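Local coordinates for protein antitoxin HipB (Escherichia coli, PDB 4Z5H) that represses the hipBA operon as a DNA-bending homodimer on its operators and neutralises the toxin HipA, at a contact of chain A with DNA. Sequence-based numbering; all coordinates share one arbitrary frame.

A contact of chain A with DNA. Residues 19, 26, 37, 41, 45. With nucleotides of chain B.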
# COMPACT_ATOMS: atom_id res chain seq x y z
N ARG A 19 -10.44 7.79 -9.35
CA ARG A 19 -11.60 8.44 -8.80
C ARG A 19 -12.18 9.45 -9.79
O ARG A 19 -13.34 9.42 -10.08
CB ARG A 19 -11.25 9.15 -7.50
CG ARG A 19 -12.34 10.05 -6.98
CD ARG A 19 -12.01 10.66 -5.64
NE ARG A 19 -11.07 11.75 -5.70
CZ ARG A 19 -11.34 12.99 -6.10
NH1 ARG A 19 -10.40 13.90 -6.06
NH2 ARG A 19 -12.55 13.31 -6.50
N GLN A 26 -14.81 12.84 -3.41
CA GLN A 26 -14.15 12.41 -2.22
C GLN A 26 -15.23 12.13 -1.18
O GLN A 26 -15.18 11.12 -0.52
CB GLN A 26 -13.18 13.48 -1.71
CG GLN A 26 -11.99 13.80 -2.61
CD GLN A 26 -11.01 14.74 -1.95
OE1 GLN A 26 -11.27 15.26 -0.91
NE2 GLN A 26 -9.87 14.93 -2.56
N GLN A 37 -13.87 12.75 4.62
CA GLN A 37 -13.53 13.30 3.32
C GLN A 37 -12.15 13.94 3.43
O GLN A 37 -11.35 13.84 2.54
CB GLN A 37 -14.56 14.33 2.89
CG GLN A 37 -14.17 15.17 1.69
CD GLN A 37 -13.46 16.45 2.06
OE1 GLN A 37 -13.87 17.15 2.94
NE2 GLN A 37 -12.39 16.75 1.38
N SER A 41 -8.71 13.58 1.18
CA SER A 41 -7.97 14.71 0.66
C SER A 41 -6.50 14.61 1.11
O SER A 41 -5.61 14.83 0.34
CB SER A 41 -8.61 16.02 1.07
OG SER A 41 -7.78 17.11 0.79
N ASN A 45 -3.20 14.21 -1.54
CA ASN A 45 -2.21 15.26 -1.56
C ASN A 45 -0.96 15.06 -0.72
O ASN A 45 0.08 15.57 -1.05
CB ASN A 45 -2.88 16.59 -1.24
CG ASN A 45 -3.93 16.93 -2.24
OD1 ASN A 45 -3.62 17.20 -3.38
ND2 ASN A 45 -5.18 16.85 -1.85
P DT B 2 -14.12 16.54 -5.38
OP1 DT B 2 -13.37 16.12 -6.54
OP2 DT B 2 -14.71 15.55 -4.51
O5' DT B 2 -13.20 17.45 -4.47
C5' DT B 2 -12.51 18.58 -4.99
C4' DT B 2 -11.81 19.33 -3.89
O4' DT B 2 -12.76 20.05 -3.08
C3' DT B 2 -10.99 18.47 -2.92
O3' DT B 2 -9.79 19.18 -2.63
C2' DT B 2 -11.83 18.47 -1.66
C1' DT B 2 -12.42 19.87 -1.72
N1 DT B 2 -13.62 20.12 -0.91
C2 DT B 2 -13.82 21.39 -0.41
O2 DT B 2 -13.06 22.31 -0.62
N3 DT B 2 -14.95 21.53 0.35
C4 DT B 2 -15.88 20.56 0.65
O4 DT B 2 -16.84 20.84 1.35
C5 DT B 2 -15.60 19.25 0.12
C7 DT B 2 -16.55 18.13 0.39
C6 DT B 2 -14.50 19.10 -0.63
P DA B 3 -8.38 18.50 -2.67
OP1 DA B 3 -8.01 18.33 -4.05
OP2 DA B 3 -8.41 17.34 -1.80
O5' DA B 3 -7.47 19.61 -2.01
C5' DA B 3 -7.45 20.94 -2.55
C4' DA B 3 -7.45 21.98 -1.45
O4' DA B 3 -8.74 22.02 -0.79
C3' DA B 3 -6.41 21.80 -0.35
O3' DA B 3 -5.84 23.08 -0.11
C2' DA B 3 -7.22 21.29 0.83
C1' DA B 3 -8.56 21.95 0.61
N9 DA B 3 -9.70 21.22 1.15
C8 DA B 3 -9.96 19.88 1.07
N7 DA B 3 -11.08 19.52 1.65
C5 DA B 3 -11.60 20.71 2.13
C6 DA B 3 -12.77 21.01 2.85
N6 DA B 3 -13.67 20.10 3.22
N1 DA B 3 -12.99 22.29 3.19
C2 DA B 3 -12.09 23.21 2.82
N3 DA B 3 -10.95 23.05 2.16
C4 DA B 3 -10.76 21.76 1.84
P DT B 4 -4.63 23.28 0.88
OP1 DT B 4 -3.89 24.44 0.41
OP2 DT B 4 -3.94 22.02 1.05
O5' DT B 4 -5.35 23.62 2.25
C5' DT B 4 -6.25 24.73 2.33
C4' DT B 4 -6.96 24.74 3.67
O4' DT B 4 -8.05 23.81 3.67
C3' DT B 4 -6.10 24.39 4.88
O3' DT B 4 -5.88 25.60 5.59
C2' DT B 4 -6.96 23.42 5.67
C1' DT B 4 -8.31 23.49 5.01
N1 DT B 4 -9.07 22.23 5.03
C2 DT B 4 -10.34 22.26 5.55
O2 DT B 4 -10.86 23.27 5.98
N3 DT B 4 -10.99 21.05 5.56
C4 DT B 4 -10.50 19.84 5.09
O4 DT B 4 -11.20 18.84 5.16
C5 DT B 4 -9.16 19.89 4.55
C7 DT B 4 -8.55 18.63 4.03
C6 DT B 4 -8.52 21.06 4.55
O HOH W 1 -10.73 16.33 -7.54
O HOH W 2 -5.60 18.70 -4.99
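Gln37 meets the major-groove edge of DA3 with both ends of its amide, a classic example of adenine read by glutamine from a recognition helix, here helix 37-45 of the HipB helix-turn-helix. Its CB starts the chain with CG anti to the backbone N (chi1 169°). CG of Gln37 then passes 4.0 Å from C7, the methyl group of DT2, and a bend at chi2 (-91°) turns the amide towards the next base. CD comes about as near to the same methyl, so the thymine 5' to the adenine meets the side chain through its methyl. At the tip, OE1 of Gln37 accepts from the exocyclic amine N6 of DA3 at 3.0 Å, the donor standing somewhat off the carbonyl plane. NE2 of Gln37 gives a hydrogen to N7 of DA3 at 3.1 Å, close to the amide plane. The second N-H of NE2 of Gln37 goes to OE1 of Gln26, 3.0 Å away and nearly in line with that C=O. Both hydrogens of NE2 are thus engaged, which probably keeps the amide from flipping and its donor and acceptor matched to adenine.

Gln26, first residue of helix 26-33, thus probably helps to position Gln37 while binding the backbone. Its main-chain N donates to OP2 of the DT2 phosphate, and its extended side chain carries NE2 on to OP2 of DA3. The CG of Gln26 also sits over the centre of one face of the Arg19 guanidinium, whose NH2 forms a salt bridge with OP1 of DT2 at 2.9 Å; NH1 reaches the same oxygen through a water.

Ser41, one turn beyond Gln37, sends OG to OP2 of DA3 at 2.7 Å, so that oxygen is gripped by a hydroxyl and an amide together. Its CB rests against the methyl C7 of DT4. Asn45 adds a weak bond to OP2 from ND2, which also donates to the Ser41 carbonyl O, and its OD1 holds a water that lies 2.6 Å from OP1 of DA3.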